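Local atomic coordinates of SVS_variant_AS1 (Streptomyces sp. CWA1, PDB entry 6TJA), a protein that probably catalyses the metal-dependent cyclisation of geranylgeranyl diphosphate to the diterpene spiroviolene, as an engineered, ancestrally reconstructed class I terpene cyclase. Residues A[211-216]-A[292-297]; A[271-276]-A[300-305]; A[34-39]-A[49-54]. One frame throughout, in Å; residues are numbered along the deposited sequence.

Contact 1 (A[211-216]-A[292-297])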
# COMPACT_ATOMS: atom_id res chain seq x y z
N PRO A 211 -2.94 9.20 -14.94
CA PRO A 211 -3.15 10.23 -13.92
C PRO A 211 -4.62 10.71 -13.86
O PRO A 211 -5.14 10.82 -12.77
CB PRO A 211 -2.10 11.28 -14.36
CG PRO A 211 -0.94 10.44 -14.82
CD PRO A 211 -1.64 9.37 -15.64
N ALA A 212 -5.28 10.87 -15.01
CA ALA A 212 -6.66 11.40 -15.11
C ALA A 212 -7.63 10.47 -14.39
O ALA A 212 -8.48 10.97 -13.69
CB ALA A 212 -7.03 11.58 -16.55
N VAL A 213 -7.46 9.17 -14.55
CA VAL A 213 -8.33 8.12 -13.97
C VAL A 213 -8.01 7.97 -12.48
O VAL A 213 -8.94 7.77 -11.68
CB VAL A 213 -8.13 6.79 -14.71
CG1 VAL A 213 -8.87 5.65 -14.03
CG2 VAL A 213 -8.57 6.92 -16.15
N ARG A 214 -6.74 8.03 -12.12
CA ARG A 214 -6.32 8.08 -10.71
C ARG A 214 -7.02 9.27 -10.03
O ARG A 214 -7.56 9.12 -8.90
CB ARG A 214 -4.79 8.15 -10.69
CG ARG A 214 -4.19 7.91 -9.33
CD ARG A 214 -4.46 6.48 -8.88
NE ARG A 214 -4.63 6.62 -7.49
CZ ARG A 214 -5.55 6.05 -6.76
NH1 ARG A 214 -6.41 5.19 -7.29
NH2 ARG A 214 -5.55 6.31 -5.46
N ALA A 215 -7.00 10.45 -10.65
CA ALA A 215 -7.61 11.67 -10.05
C ALA A 215 -9.14 11.50 -9.97
O ALA A 215 -9.73 11.91 -8.96
CB ALA A 215 -7.24 12.89 -10.82
N LEU A 216 -9.77 10.90 -10.96
CA LEU A 216 -11.25 10.69 -10.92
C LEU A 216 -11.54 9.74 -9.77
O LEU A 216 -12.53 9.94 -9.10
CB LEU A 216 -11.74 10.09 -12.25
CG LEU A 216 -11.87 11.08 -13.40
CD1 LEU A 216 -12.12 10.35 -14.73
CD2 LEU A 216 -12.98 12.09 -13.15
N SER A 292 -14.81 2.59 -19.33
CA SER A 292 -16.16 3.20 -19.32
C SER A 292 -16.98 2.61 -18.18
O SER A 292 -17.56 3.37 -17.44
CB SER A 292 -16.87 3.05 -20.64
OG SER A 292 -16.14 3.73 -21.64
N THR A 293 -17.00 1.28 -18.06
CA THR A 293 -17.73 0.55 -17.00
C THR A 293 -17.23 1.01 -15.62
O THR A 293 -18.07 1.32 -14.75
CB THR A 293 -17.56 -0.95 -17.25
OG1 THR A 293 -18.15 -1.22 -18.51
CG2 THR A 293 -18.19 -1.77 -16.16
N TYR A 294 -15.92 0.97 -15.41
CA TYR A 294 -15.24 1.46 -14.18
C TYR A 294 -15.74 2.88 -13.87
O TYR A 294 -16.26 3.09 -12.77
CB TYR A 294 -13.71 1.40 -14.34
CG TYR A 294 -12.97 1.95 -13.14
CD1 TYR A 294 -13.02 1.30 -11.92
CD2 TYR A 294 -12.27 3.14 -13.22
CE1 TYR A 294 -12.38 1.82 -10.81
CE2 TYR A 294 -11.59 3.65 -12.13
CZ TYR A 294 -11.66 3.00 -10.92
OH TYR A 294 -11.01 3.51 -9.83
N LEU A 295 -15.62 3.80 -14.83
CA LEU A 295 -16.07 5.18 -14.65
C LEU A 295 -17.52 5.23 -14.18
O LEU A 295 -17.84 5.96 -13.24
CB LEU A 295 -15.91 5.96 -15.95
CG LEU A 295 -14.48 6.20 -16.44
CD1 LEU A 295 -14.45 7.24 -17.55
CD2 LEU A 295 -13.59 6.63 -15.28
N GLN A 296 -18.39 4.48 -14.84
CA GLN A 296 -19.80 4.43 -14.48
C GLN A 296 -19.91 4.04 -13.02
O GLN A 296 -20.72 4.59 -12.26
CB GLN A 296 -20.55 3.42 -15.35
CG GLN A 296 -21.60 4.03 -16.26
CD GLN A 296 -22.07 3.08 -17.34
OE1 GLN A 296 -21.43 2.94 -18.39
NE2 GLN A 296 -23.19 2.41 -17.09
N GLY A 297 -19.09 3.07 -12.63
CA GLY A 297 -19.02 2.59 -11.24
C GLY A 297 -18.68 3.70 -10.26
O GLY A 297 -19.35 3.81 -9.21
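Val213 reaches the phenol of Tyr294 through one methyl, CG1, which comes to 3.9 Å from ring atom CE2 on an oblique approach. The ring leaves helix 289-309 with CG of Tyr294 lying opposite its own backbone N (chi1 177°), and this sends the flat group toward the other helix. A second pair stands beside the first: Leu216 points at the partner helix and meets Leu295, CD1 to CD2 at 4.0 Å, the two isobutyl groups again slanting past each other. Branched aliphatic residues suit this seam, since their methyls pack against one another and ask for no polar partner. Tyrosine adds a hydroxyl at the far end of its ring, where OH hydrogen-bonds to Thr217 OG1, one residue past the segment, so a polar atom carried into a buried place is satisfied. A di(hydroxyethyl)ether molecule, probably from crystallisation, lies about 4 Å from the Tyr294 side chain. Around the pair of helices, helix 258-283 packs Phe276, Leu279 and His280 against Leu216, and helix 195-199 sets Leu195 beside Tyr294.

Contact 2 (A[271-276]-A[300-305])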
# COMPACT_ATOMS: atom_id res chain seq x y z
N ARG A 271 -17.30 21.65 -4.68
CA ARG A 271 -16.22 22.06 -5.61
C ARG A 271 -15.54 20.79 -6.14
O ARG A 271 -15.30 20.71 -7.36
CB ARG A 271 -15.29 23.04 -4.90
CG ARG A 271 -14.07 23.38 -5.74
CD ARG A 271 -13.03 24.25 -5.08
NE ARG A 271 -13.54 25.47 -4.48
CZ ARG A 271 -12.88 26.62 -4.42
NH1 ARG A 271 -11.72 26.75 -5.03
NH2 ARG A 271 -13.39 27.66 -3.81
N ILE A 272 -15.26 19.80 -5.28
CA ILE A 272 -14.56 18.55 -5.68
C ILE A 272 -15.47 17.74 -6.62
O ILE A 272 -14.97 17.23 -7.63
CB ILE A 272 -14.10 17.74 -4.46
CG1 ILE A 272 -13.09 18.51 -3.62
CG2 ILE A 272 -13.52 16.40 -4.90
CD1 ILE A 272 -12.83 17.88 -2.25
N LEU A 273 -16.77 17.66 -6.34
CA LEU A 273 -17.69 16.91 -7.23
C LEU A 273 -17.77 17.59 -8.61
O LEU A 273 -17.73 16.88 -9.59
CB LEU A 273 -19.08 16.78 -6.60
CG LEU A 273 -20.05 15.94 -7.42
CD1 LEU A 273 -19.44 14.59 -7.78
CD2 LEU A 273 -21.32 15.75 -6.64
N LEU A 274 -17.80 18.91 -8.67
CA LEU A 274 -17.77 19.66 -9.96
C LEU A 274 -16.49 19.36 -10.76
O LEU A 274 -16.57 19.17 -11.98
CB LEU A 274 -17.88 21.16 -9.68
CG LEU A 274 -19.16 21.83 -10.19
CD1 LEU A 274 -20.41 21.04 -9.82
CD2 LEU A 274 -19.25 23.24 -9.64
N ARG A 275 -15.33 19.35 -10.11
CA ARG A 275 -14.10 18.99 -10.84
C ARG A 275 -14.22 17.53 -11.30
O ARG A 275 -13.88 17.26 -12.43
CB ARG A 275 -12.87 19.29 -10.00
CG ARG A 275 -11.59 18.86 -10.70
CD ARG A 275 -11.41 19.45 -12.08
NE ARG A 275 -10.17 18.94 -12.66
CZ ARG A 275 -9.90 18.90 -13.95
NH1 ARG A 275 -10.76 19.35 -14.84
NH2 ARG A 275 -8.77 18.39 -14.36
N PHE A 276 -14.76 16.65 -10.49
CA PHE A 276 -14.93 15.28 -10.91
C PHE A 276 -15.81 15.18 -12.16
O PHE A 276 -15.49 14.49 -13.06
CB PHE A 276 -15.45 14.40 -9.77
CG PHE A 276 -15.97 13.08 -10.22
CD1 PHE A 276 -17.21 12.97 -10.75
CD2 PHE A 276 -15.22 11.94 -10.09
CE1 PHE A 276 -17.67 11.79 -11.19
CE2 PHE A 276 -15.68 10.75 -10.51
CZ PHE A 276 -16.92 10.67 -11.07
N HIS A 300 -21.85 5.71 -9.98
CA HIS A 300 -22.85 4.89 -9.25
C HIS A 300 -22.48 4.85 -7.77
O HIS A 300 -23.39 4.90 -6.94
CB HIS A 300 -22.94 3.46 -9.82
CG HIS A 300 -23.81 3.33 -11.02
ND1 HIS A 300 -25.04 3.94 -11.09
CD2 HIS A 300 -23.66 2.63 -12.16
CE1 HIS A 300 -25.64 3.62 -12.22
NE2 HIS A 300 -24.80 2.84 -12.91
N GLY A 301 -21.19 4.68 -7.48
CA GLY A 301 -20.61 4.64 -6.12
C GLY A 301 -20.85 5.94 -5.36
O GLY A 301 -21.38 5.86 -4.29
N ILE A 302 -20.49 7.11 -5.93
CA ILE A 302 -20.66 8.43 -5.27
C ILE A 302 -22.13 8.58 -4.88
O ILE A 302 -22.41 8.80 -3.70
CB ILE A 302 -20.21 9.60 -6.16
CG1 ILE A 302 -18.70 9.57 -6.45
CG2 ILE A 302 -20.63 10.94 -5.57
CD1 ILE A 302 -18.28 10.53 -7.54
N ARG A 303 -23.03 8.45 -5.85
CA ARG A 303 -24.50 8.55 -5.65
C ARG A 303 -24.99 7.50 -4.65
O ARG A 303 -25.75 7.85 -3.73
CB ARG A 303 -25.22 8.33 -6.98
CG ARG A 303 -26.74 8.44 -6.90
CD ARG A 303 -27.23 9.64 -6.10
NE ARG A 303 -28.67 9.56 -6.12
CZ ARG A 303 -29.49 10.48 -6.64
NH1 ARG A 303 -29.03 11.62 -7.12
NH2 ARG A 303 -30.79 10.25 -6.64
N GLY A 304 -24.59 6.25 -4.84
CA GLY A 304 -25.02 5.13 -3.97
C GLY A 304 -24.55 5.33 -2.54
O GLY A 304 -25.36 5.11 -1.59
N ASN A 305 -23.29 5.69 -2.35
CA ASN A 305 -22.79 6.09 -1.01
C ASN A 305 -23.70 7.16 -0.40
O ASN A 305 -24.13 7.00 0.77
CB ASN A 305 -21.37 6.62 -1.08
CG ASN A 305 -20.89 7.01 0.29
OD1 ASN A 305 -20.55 6.13 1.08
ND2 ASN A 305 -20.88 8.30 0.58
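Ile302 sets the end of its side chain, CD1, over the middle of the Phe276 ring, and with Leu273 these residues make the whole contact. The methyl stands 3.7 Å above the ring plane and only 13° off the normal through the centroid, a CH-pi contact in which the C-H groups meet the aromatic electron cloud. Ile302 CD1 lies between 3.8 Å (Phe276 CZ) and 4.4 Å (Phe276 CG) from all six ring carbons. The isoleucine is extended from CA to CD1 (chi2 168°), which carries CD1 outward from helix 289-309. Ile302 has the largest share of the buried surface, since it meets both Leu273 and Phe276. Phe276 arrives from the opposite direction, and Leu273, one helical turn earlier, brings its CD1 to 4.2 Å from the same Ile302 methyl, CD1. Leucine and phenylalanine three positions apart thus put two apolar groups on one side of helix 258-283, and one slim methyl can touch both at once. The charged ends of Arg275 and Arg303 turn to partners elsewhere, Asp356 and Glu307. Met219 of helix 211-231 also touches Phe276. Since the contact is made of carbon alone, the two helices are held here by shape and by burial of apolar surface, with the CH-pi geometry adding a modest directional preference.

Contact 3 (A[34-39]-A[49-54])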
# COMPACT_ATOMS: atom_id res chain seq x y z
N GLU A 34 -26.32 -15.11 5.56
CA GLU A 34 -25.92 -16.42 6.02
C GLU A 34 -24.43 -16.53 6.21
O GLU A 34 -24.00 -17.10 7.16
CB GLU A 34 -26.56 -17.62 5.30
CG GLU A 34 -26.63 -17.64 3.80
CD GLU A 34 -27.87 -18.36 3.23
OE1 GLU A 34 -28.91 -18.48 3.91
OE2 GLU A 34 -27.83 -18.78 2.06
N TRP A 35 -23.65 -15.97 5.31
CA TRP A 35 -22.16 -15.96 5.45
C TRP A 35 -21.75 -15.32 6.78
O TRP A 35 -20.82 -15.86 7.43
CB TRP A 35 -21.49 -15.23 4.29
CG TRP A 35 -20.00 -15.07 4.41
CD1 TRP A 35 -19.05 -15.91 3.89
CD2 TRP A 35 -19.30 -13.99 5.03
NE1 TRP A 35 -17.80 -15.41 4.16
CE2 TRP A 35 -17.92 -14.24 4.85
CE3 TRP A 35 -19.68 -12.81 5.67
CZ2 TRP A 35 -16.94 -13.37 5.32
CZ3 TRP A 35 -18.72 -11.94 6.12
CH2 TRP A 35 -17.36 -12.22 5.96
N ILE A 36 -22.40 -14.20 7.11
CA ILE A 36 -22.11 -13.38 8.33
C ILE A 36 -22.28 -14.27 9.56
O ILE A 36 -21.37 -14.25 10.40
CB ILE A 36 -22.99 -12.12 8.40
CG1 ILE A 36 -22.64 -11.11 7.31
CG2 ILE A 36 -22.91 -11.48 9.77
CD1 ILE A 36 -23.59 -9.93 7.24
N ARG A 37 -23.40 -15.01 9.65
CA ARG A 37 -23.74 -15.91 10.79
C ARG A 37 -22.67 -17.01 10.92
O ARG A 37 -22.26 -17.31 12.06
CB ARG A 37 -25.16 -16.46 10.64
CG ARG A 37 -26.21 -15.35 10.61
CD ARG A 37 -27.66 -15.72 10.88
NE ARG A 37 -28.16 -14.68 11.77
CZ ARG A 37 -29.18 -13.85 11.56
NH1 ARG A 37 -29.93 -13.95 10.48
NH2 ARG A 37 -29.47 -12.94 12.49
N ARG A 38 -22.16 -17.54 9.81
CA ARG A 38 -21.15 -18.63 9.79
C ARG A 38 -19.72 -18.09 9.87
O ARG A 38 -18.80 -18.90 10.06
CB ARG A 38 -21.32 -19.45 8.51
CG ARG A 38 -22.58 -20.30 8.50
CD ARG A 38 -23.01 -20.75 7.11
NE ARG A 38 -24.20 -21.59 7.16
CZ ARG A 38 -25.45 -21.18 7.42
NH1 ARG A 38 -25.73 -19.91 7.67
NH2 ARG A 38 -26.43 -22.07 7.44
N SER A 39 -19.49 -16.78 9.70
CA SER A 39 -18.14 -16.21 9.39
C SER A 39 -17.19 -16.39 10.58
O SER A 39 -15.95 -16.49 10.32
CB SER A 39 -18.21 -14.77 9.01
OG SER A 39 -18.54 -13.96 10.13
N ALA A 49 -26.40 -8.73 14.42
CA ALA A 49 -27.53 -7.86 14.04
C ALA A 49 -26.99 -6.47 13.65
O ALA A 49 -27.54 -5.88 12.69
CB ALA A 49 -28.52 -7.76 15.18
N TRP A 50 -25.98 -5.97 14.36
CA TRP A 50 -25.34 -4.66 14.02
C TRP A 50 -24.79 -4.74 12.58
O TRP A 50 -25.11 -3.84 11.77
CB TRP A 50 -24.25 -4.26 15.02
CG TRP A 50 -23.77 -2.87 14.77
CD1 TRP A 50 -24.29 -1.71 15.30
CD2 TRP A 50 -22.70 -2.47 13.89
NE1 TRP A 50 -23.61 -0.63 14.81
CE2 TRP A 50 -22.63 -1.06 13.94
CE3 TRP A 50 -21.80 -3.16 13.06
CZ2 TRP A 50 -21.70 -0.33 13.20
CZ3 TRP A 50 -20.88 -2.45 12.32
CH2 TRP A 50 -20.84 -1.05 12.38
N VAL A 51 -24.06 -5.80 12.25
CA VAL A 51 -23.40 -5.94 10.92
C VAL A 51 -24.48 -6.10 9.83
O VAL A 51 -24.41 -5.41 8.79
CB VAL A 51 -22.37 -7.08 10.93
CG1 VAL A 51 -21.77 -7.32 9.55
CG2 VAL A 51 -21.24 -6.81 11.94
N ILE A 52 -25.47 -6.97 10.06
CA ILE A 52 -26.63 -7.18 9.13
C ILE A 52 -27.28 -5.82 8.84
O ILE A 52 -27.51 -5.48 7.66
CB ILE A 52 -27.57 -8.23 9.74
CG1 ILE A 52 -26.95 -9.63 9.63
CG2 ILE A 52 -28.97 -8.19 9.12
CD1 ILE A 52 -27.69 -10.67 10.44
N ALA A 53 -27.49 -5.02 9.88
CA ALA A 53 -28.21 -3.73 9.84
C ALA A 53 -27.40 -2.66 9.10
O ALA A 53 -27.97 -1.60 8.80
CB ALA A 53 -28.53 -3.29 11.26
N THR A 54 -26.11 -2.87 8.80
CA THR A 54 -25.39 -1.96 7.86
C THR A 54 -26.07 -2.00 6.48
O THR A 54 -26.01 -0.98 5.80
CB THR A 54 -23.90 -2.26 7.69
OG1 THR A 54 -23.73 -3.57 7.13
CG2 THR A 54 -23.15 -2.11 9.00
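Ile36 rests its terminal CD1 against two successive residues of helix 45-52, lying 3.9 Å from Val51 CG1 and 4.1 Å from Ile52 CG1. Both meetings are oblique, and the one methyl touches both side chains. Beta-branched residues suit this packed part: their short, stiff branches give a firm apolar surface close to the backbone, and Ile36 with chi2 at 173° is extended enough to span the interval. Tyr81 of helix 70-91 touches Ile36 as well, which places this side toward the interior. The two segments belong to a helix-loop-helix unit near the N terminus, in which helix 25-38 turns back through a short connection into helix 45-52, at the outside of the all-helical fold expected of a class I terpene cyclase. Farther along, Val51 O takes hydrogen bonds from both Thr54 N and Thr54 OG1, the hydroxyl at 2.6 Å; threonine is apt here because its short side chain can fold back onto the preceding turn, and Thr54 OG1 is also hydrogen-bonded to Ser56 OG. Toward solvent the contact changes character. The side chains of exposed Arg37 and of Ile52 cross at about a right angle, and the bend at chi3 of Arg37 (137°) brings the guanidinium to Ile52. The Ile52 CD1 methyl sits 3.5 Å above one face of that flat group, offset toward the rim and nearest to NH2. The planar face of Arg37 lies against Ile52, and Arg37 NH2 has a long, weak ion pair with Glu45.

From the N terminus, contact 3 closes first: its segments are 10 residues apart, so it shuts a short loop joining helix 25-38 to helix 45-52 before either other contact begins. Contact 1 opens at 211-216, contact 2 at 271-276, then contact 1 closes at 292-297 and contact 2 at 300-305; the two therefore cross. Both end on helix 289-309, which they tie to helices 211-231 and 258-283 respectively. Their centres are about 12 Å apart, and they touch where Leu216 CD2 lies 3.5 Å from Phe276 O. Contact 3 lies across the chain's centre from both, with its centre about 31 Å from that of contact 1 and 29 Å from that of contact 2.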